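Local coordinates for protein pullulanase (Bacillus acidopullulyticus, PDB 2WAN) that hydrolyses alpha-1,6-glucosidic linkages in pullulan, and probably the branch points of starch-type glucans, as a debranching glycoside hydrolase, at residues T500-R512 against K786-N800. Numbering follows the deposited sequence. Where two conformers were deposited one is given.
Sequences TQPDTYNWGYDPR and KGGNDNSYNAGDSVN
The YNWGYDP signature of type I pullulanases, Y505 to P511, meets the loop 786-796 and the start of helix 797-800 through Y505, N506 and W507. W507 N donates to Y793 O at 2.9 Å, a somewhat bent bond (143° at the hydrogen). The same carbonyl oxygen receives a CA-H...O contact from N506 CA at 3.3 Å. The W507 indole lies flat against the backbone of S792 and Y793. Y793 CA makes a CH-pi contact 3.5 Å from the centroid of the five-membered ring of W507. Y793 CB sits over the same face, 3.3 Å from W507 CE3, while the phenol ring of Y793 turns off from the indole. On the six-membered ring, W507 CZ2 lies 3.2 Å from S792 OG. With an alanine in place of W507, Y793 CA and CB would probably lose the flat surface they rest on, leaving a gap beside the S792-A795 turn. Both segments belong to the catalytic (beta/alpha)8 barrel and follow the C-terminal ends of its strands 485-488 and 773-777. The contact thus joins loops after the second and eighth barrel strands. Y505 has CG anti to its backbone nitrogen (chi1 -171°), which carries the ring over to G796; that residue's backbone covers one ring face. The N800 amide is turned nearly parallel to the phenol plane, 7° apart, with ND2 3.3 Å from Y505 CE1. Three bonds fix this amide. N800 ND2 donates to S792 O at 2.9 Å and also to G796 O. N800 OD1 accepts from S792 OG at 2.7 Å, and that hydroxyl in turn accepts from K786 NZ. Y505 OH reaches past N800 to bond D442 of helix 440-444. A water bridges D503 O to D797 OD2, and R441 forms salt bridges with both aspartates.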
loop_
_atom_site.group_PDB
_atom_site.type_symbol
_atom_site.label_atom_id
_atom_site.label_comp_id
_atom_site.label_asym_id
_atom_site.label_seq_id
_atom_site.Cartn_x
_atom_site.Cartn_y
_atom_site.Cartn_z
ATOM N N THR A 500 7.117 28.155 -5.662
ATOM C CA THR A 500 7.867 29.358 -6.042
ATOM C C THR A 500 9.370 29.108 -5.959
ATOM O O THR A 500 10.161 29.942 -6.418
ATOM C CB THR A 500 7.507 30.619 -5.179
ATOM O OG1 THR A 500 7.949 30.430 -3.832
ATOM C CG2 THR A 500 6.015 30.892 -5.198
ATOM N N GLN A 501 9.744 27.972 -5.359
ATOM C CA GLN A 501 11.143 27.545 -5.269
ATOM C C GLN A 501 11.232 26.101 -5.759
ATOM O O GLN A 501 11.515 25.176 -4.978
ATOM C CB GLN A 501 11.650 27.684 -3.832
ATOM C CG GLN A 501 11.731 29.124 -3.354
ATOM C CD GLN A 501 11.980 29.231 -1.866
ATOM O OE1 GLN A 501 11.987 28.227 -1.153
ATOM N NE2 GLN A 501 12.188 30.451 -1.388
ATOM N N PRO A 502 10.978 25.890 -7.069
ATOM C CA PRO A 502 10.729 24.520 -7.543
ATOM C C PRO A 502 11.958 23.622 -7.678
ATOM O O PRO A 502 11.824 22.462 -8.077
ATOM C CB PRO A 502 10.094 24.745 -8.913
ATOM C CG PRO A 502 10.734 26.014 -9.406
ATOM C CD PRO A 502 10.947 26.866 -8.180
ATOM N N ASP A 503 13.135 24.138 -7.333
ATOM C CA ASP A 503 14.341 23.320 -7.411
ATOM C C ASP A 503 14.802 22.743 -6.070
ATOM O O ASP A 503 15.894 22.171 -5.981
ATOM C CB ASP A 503 15.466 24.067 -8.138
ATOM C CG ASP A 503 15.090 24.423 -9.566
ATOM O OD1 ASP A 503 14.724 23.508 -10.350
ATOM O OD2 ASP A 503 15.144 25.625 -9.905
ATOM N N THR A 504 13.985 22.871 -5.027
ATOM C CA THR A 504 14.280 22.114 -3.821
ATOM C C THR A 504 13.991 20.647 -4.142
ATOM O O THR A 504 13.265 20.347 -5.099
ATOM C CB THR A 504 13.541 22.616 -2.563
ATOM O OG1 THR A 504 12.131 22.580 -2.779
ATOM C CG2 THR A 504 13.973 24.050 -2.205
ATOM N N TYR A 505 14.596 19.746 -3.378
ATOM C CA TYR A 505 14.515 18.321 -3.677
ATOM C C TYR A 505 13.582 17.567 -2.736
ATOM O O TYR A 505 13.760 17.625 -1.532
ATOM C CB TYR A 505 15.918 17.681 -3.595
ATOM C CG TYR A 505 15.848 16.270 -4.123
ATOM C CD1 TYR A 505 15.515 15.190 -3.287
ATOM C CD2 TYR A 505 16.018 16.032 -5.484
ATOM C CE1 TYR A 505 15.389 13.898 -3.800
ATOM C CE2 TYR A 505 15.886 14.746 -6.014
ATOM C CZ TYR A 505 15.580 13.696 -5.178
ATOM O OH TYR A 505 15.460 12.434 -5.712
ATOM N N ASN A 506 12.639 16.788 -3.270
ATOM C CA ASN A 506 11.936 15.820 -2.432
ATOM C C ASN A 506 11.416 14.630 -3.243
ATOM O O ASN A 506 10.996 14.790 -4.395
ATOM C CB ASN A 506 10.768 16.475 -1.668
ATOM C CG ASN A 506 10.365 15.702 -0.413
ATOM O OD1 ASN A 506 9.662 14.678 -0.475
ATOM N ND2 ASN A 506 10.791 16.215 0.747
ATOM N N TRP A 507 11.409 13.448 -2.636
ATOM C CA TRP A 507 10.774 12.281 -3.272
ATOM C C TRP A 507 9.273 12.454 -3.512
ATOM O O TRP A 507 8.751 11.921 -4.490
ATOM C CB TRP A 507 10.948 11.001 -2.456
ATOM C CG TRP A 507 12.299 10.367 -2.526
ATOM C CD1 TRP A 507 13.290 10.614 -3.443
ATOM C CD2 TRP A 507 12.791 9.344 -1.662
ATOM N NE1 TRP A 507 14.379 9.825 -3.177
ATOM C CE2 TRP A 507 14.097 9.024 -2.099
ATOM C CE3 TRP A 507 12.261 8.672 -0.546
ATOM C CZ2 TRP A 507 14.896 8.072 -1.446
ATOM C CZ3 TRP A 507 13.056 7.711 0.099
ATOM C CH2 TRP A 507 14.358 7.426 -0.355
ATOM N N GLY A 508 8.586 13.141 -2.597
ATOM C CA GLY A 508 7.157 13.401 -2.751
ATOM C C GLY A 508 6.194 12.503 -2.000
ATOM O O GLY A 508 5.027 12.357 -2.417
ATOM N N TYR A 509 6.641 11.897 -0.896
ATOM C CA TYR A 509 5.749 10.995 -0.133
ATOM C C TYR A 509 4.868 11.734 0.884
ATOM O O TYR A 509 4.376 11.121 1.826
ATOM C CB TYR A 509 6.513 9.800 0.503
ATOM C CG TYR A 509 7.083 8.932 -0.593
ATOM C CD1 TYR A 509 6.258 8.033 -1.278
ATOM C CD2 TYR A 509 8.419 9.047 -0.982
ATOM C CE1 TYR A 509 6.741 7.274 -2.325
ATOM C CE2 TYR A 509 8.919 8.290 -2.011
ATOM C CZ TYR A 509 8.076 7.404 -2.679
ATOM O OH TYR A 509 8.571 6.678 -3.744
ATOM N N ASP A 510 4.665 13.034 0.661
ATOM C CA ASP A 510 3.776 13.864 1.508
ATOM C C ASP A 510 2.627 14.494 0.680
ATOM O O ASP A 510 2.568 15.721 0.500
ATOM C CB ASP A 510 4.586 14.909 2.296
ATOM C CG ASP A 510 5.332 15.893 1.410
ATOM O OD1 ASP A 510 5.895 15.502 0.365
ATOM O OD2 ASP A 510 5.379 17.081 1.793
ATOM N N PRO A 511 1.707 13.650 0.169
ATOM C CA PRO A 511 0.685 14.166 -0.758
ATOM C C PRO A 511 -0.267 15.196 -0.137
ATOM O O PRO A 511 -0.594 15.134 1.062
ATOM C CB PRO A 511 -0.086 12.909 -1.164
ATOM C CG PRO A 511 0.124 11.962 -0.028
ATOM C CD PRO A 511 1.507 12.214 0.456
ATOM N N ARG A 512 -0.700 16.132 -0.966
ATOM C CA ARG A 512 -1.642 17.169 -0.545
ATOM C C ARG A 512 -2.844 17.257 -1.480
ATOM O O ARG A 512 -3.987 17.362 -1.008
ATOM C CB ARG A 512 -0.947 18.536 -0.487
ATOM C CG ARG A 512 -1.834 19.714 0.035
ATOM C CD ARG A 512 -1.014 21.013 0.065
ATOM N NE ARG A 512 -0.696 21.430 -1.302
ATOM C CZ ARG A 512 0.396 22.079 -1.677
ATOM N NH1 ARG A 512 1.318 22.439 -0.790
ATOM N NH2 ARG A 512 0.559 22.381 -2.954
ATOM N N LYS A 786 24.757 6.895 -4.588
ATOM C CA LYS A 786 24.275 7.961 -3.712
ATOM C C LYS A 786 25.340 8.294 -2.670
ATOM O O LYS A 786 25.045 8.913 -1.635
ATOM C CB LYS A 786 22.987 7.533 -2.998
ATOM C CG LYS A 786 21.785 7.356 -3.963
ATOM C CD LYS A 786 20.548 6.807 -3.287
ATOM C CE LYS A 786 19.349 6.694 -4.289
ATOM N NZ LYS A 786 18.123 6.247 -3.552
ATOM N N GLY A 787 26.571 7.876 -2.943
ATOM C CA GLY A 787 27.664 8.073 -1.978
ATOM C C GLY A 787 27.416 7.382 -0.651
ATOM O O GLY A 787 27.935 7.816 0.388
ATOM N N GLY A 788 26.628 6.307 -0.676
ATOM C CA GLY A 788 26.328 5.537 0.515
ATOM C C GLY A 788 25.084 5.939 1.279
ATOM O O GLY A 788 24.749 5.311 2.278
ATOM N N ASN A 789 24.399 6.988 0.819
ATOM C CA ASN A 789 23.160 7.432 1.451
ATOM C C ASN A 789 22.115 6.311 1.426
ATOM O O ASN A 789 21.886 5.700 0.380
ATOM C CB ASN A 789 22.630 8.669 0.712
ATOM C CG ASN A 789 21.626 9.445 1.527
ATOM O OD1 ASN A 789 20.576 8.916 1.894
ATOM N ND2 ASN A 789 21.937 10.710 1.808
ATOM N N ASP A 790 21.478 6.043 2.568
ATOM C CA ASP A 790 20.506 4.944 2.662
ATOM C C ASP A 790 19.054 5.395 2.834
ATOM O O ASP A 790 18.178 4.574 3.106
ATOM C CB ASP A 790 20.896 3.934 3.757
ATOM C CG ASP A 790 20.787 4.506 5.167
ATOM O OD1 ASP A 790 20.261 5.625 5.361
ATOM O OD2 ASP A 790 21.236 3.814 6.099
ATOM N N ASN A 791 18.811 6.693 2.656
ATOM C CA ASN A 791 17.474 7.270 2.784
ATOM C C ASN A 791 17.471 8.695 2.224
ATOM O O ASN A 791 17.391 9.698 2.963
ATOM C CB ASN A 791 17.008 7.234 4.245
ATOM C CG ASN A 791 15.554 7.667 4.414
ATOM O OD1 ASN A 791 14.704 7.386 3.569
ATOM N ND2 ASN A 791 15.263 8.343 5.523
ATOM N N SER A 792 17.538 8.775 0.895
ATOM C CA SER A 792 17.920 10.007 0.217
ATOM C C SER A 792 16.749 10.946 -0.146
ATOM O O SER A 792 16.887 11.765 -1.056
ATOM C CB SER A 792 18.759 9.659 -1.032
ATOM O OG SER A 792 18.011 8.836 -1.930
ATOM N N TYR A 793 15.642 10.842 0.600
ATOM C CA TYR A 793 14.354 11.515 0.296
ATOM C C TYR A 793 14.413 13.030 0.073
ATOM O O TYR A 793 13.634 13.581 -0.715
ATOM C CB TYR A 793 13.291 11.160 1.363
ATOM C CG TYR A 793 13.487 11.869 2.685
ATOM C CD1 TYR A 793 12.813 13.067 2.955
ATOM C CD2 TYR A 793 14.344 11.346 3.662
ATOM C CE1 TYR A 793 12.998 13.738 4.159
ATOM C CE2 TYR A 793 14.533 12.010 4.883
ATOM C CZ TYR A 793 13.854 13.201 5.117
ATOM O OH TYR A 793 14.025 13.865 6.310
ATOM N N ASN A 794 15.312 13.699 0.783
ATOM C CA ASN A 794 15.522 15.138 0.603
ATOM C C ASN A 794 16.998 15.503 0.372
ATOM O O ASN A 794 17.417 16.648 0.596
ATOM C CB ASN A 794 14.916 15.923 1.783
ATOM C CG ASN A 794 15.677 15.724 3.091
ATOM O OD1 ASN A 794 16.550 14.860 3.203
ATOM N ND2 ASN A 794 15.330 16.531 4.104
ATOM N N ALA A 795 17.783 14.534 -0.098
ATOM C CA ALA A 795 19.249 14.698 -0.132
ATOM C C ALA A 795 19.790 15.538 -1.294
ATOM O O ALA A 795 20.979 15.887 -1.313
ATOM C CB ALA A 795 19.941 13.343 -0.102
ATOM N N GLY A 796 18.945 15.846 -2.270
ATOM C CA GLY A 796 19.367 16.670 -3.392
ATOM C C GLY A 796 19.972 15.933 -4.570
ATOM O O GLY A 796 20.014 14.699 -4.606
ATOM N N ASP A 797 20.453 16.716 -5.532
ATOM C CA ASP A 797 20.830 16.212 -6.854
ATOM C C ASP A 797 22.193 15.535 -6.905
ATOM O O ASP A 797 22.353 14.548 -7.613
ATOM C CB ASP A 797 20.801 17.341 -7.887
ATOM C CG ASP A 797 19.449 18.029 -7.966
ATOM O OD1 ASP A 797 18.409 17.329 -7.921
ATOM O OD2 ASP A 797 19.431 19.273 -8.079
ATOM N N SER A 798 23.182 16.041 -6.169
ATOM C CA SER A 798 24.505 15.400 -6.132
ATOM C C SER A 798 24.381 13.954 -5.652
ATOM O O SER A 798 25.124 13.073 -6.089
ATOM C CB SER A 798 25.485 16.171 -5.234
ATOM O OG SER A 798 25.179 15.991 -3.856
ATOM N N VAL A 799 23.440 13.720 -4.744
ATOM C CA VAL A 799 23.172 12.370 -4.216
ATOM C C VAL A 799 22.306 11.551 -5.193
ATOM O O VAL A 799 22.681 10.444 -5.595
ATOM C CB VAL A 799 22.518 12.438 -2.812
ATOM C CG1 VAL A 799 22.101 11.067 -2.314
ATOM C CG2 VAL A 799 23.504 13.113 -1.792
ATOM N N ASN A 800 21.173 12.121 -5.597
ATOM C CA ASN A 800 20.128 11.371 -6.322
ATOM C C ASN A 800 20.129 11.383 -7.845
ATOM O O ASN A 800 19.473 10.537 -8.468
ATOM C CB ASN A 800 18.746 11.870 -5.863
ATOM C CG ASN A 800 18.393 11.401 -4.479
ATOM O OD1 ASN A 800 18.240 10.204 -4.245
ATOM N ND2 ASN A 800 18.240 12.342 -3.548
HETATM O O HOH W 1 17.682 20.158 -5.554
HETATM O O HOH W 2 15.679 19.395 0.224
#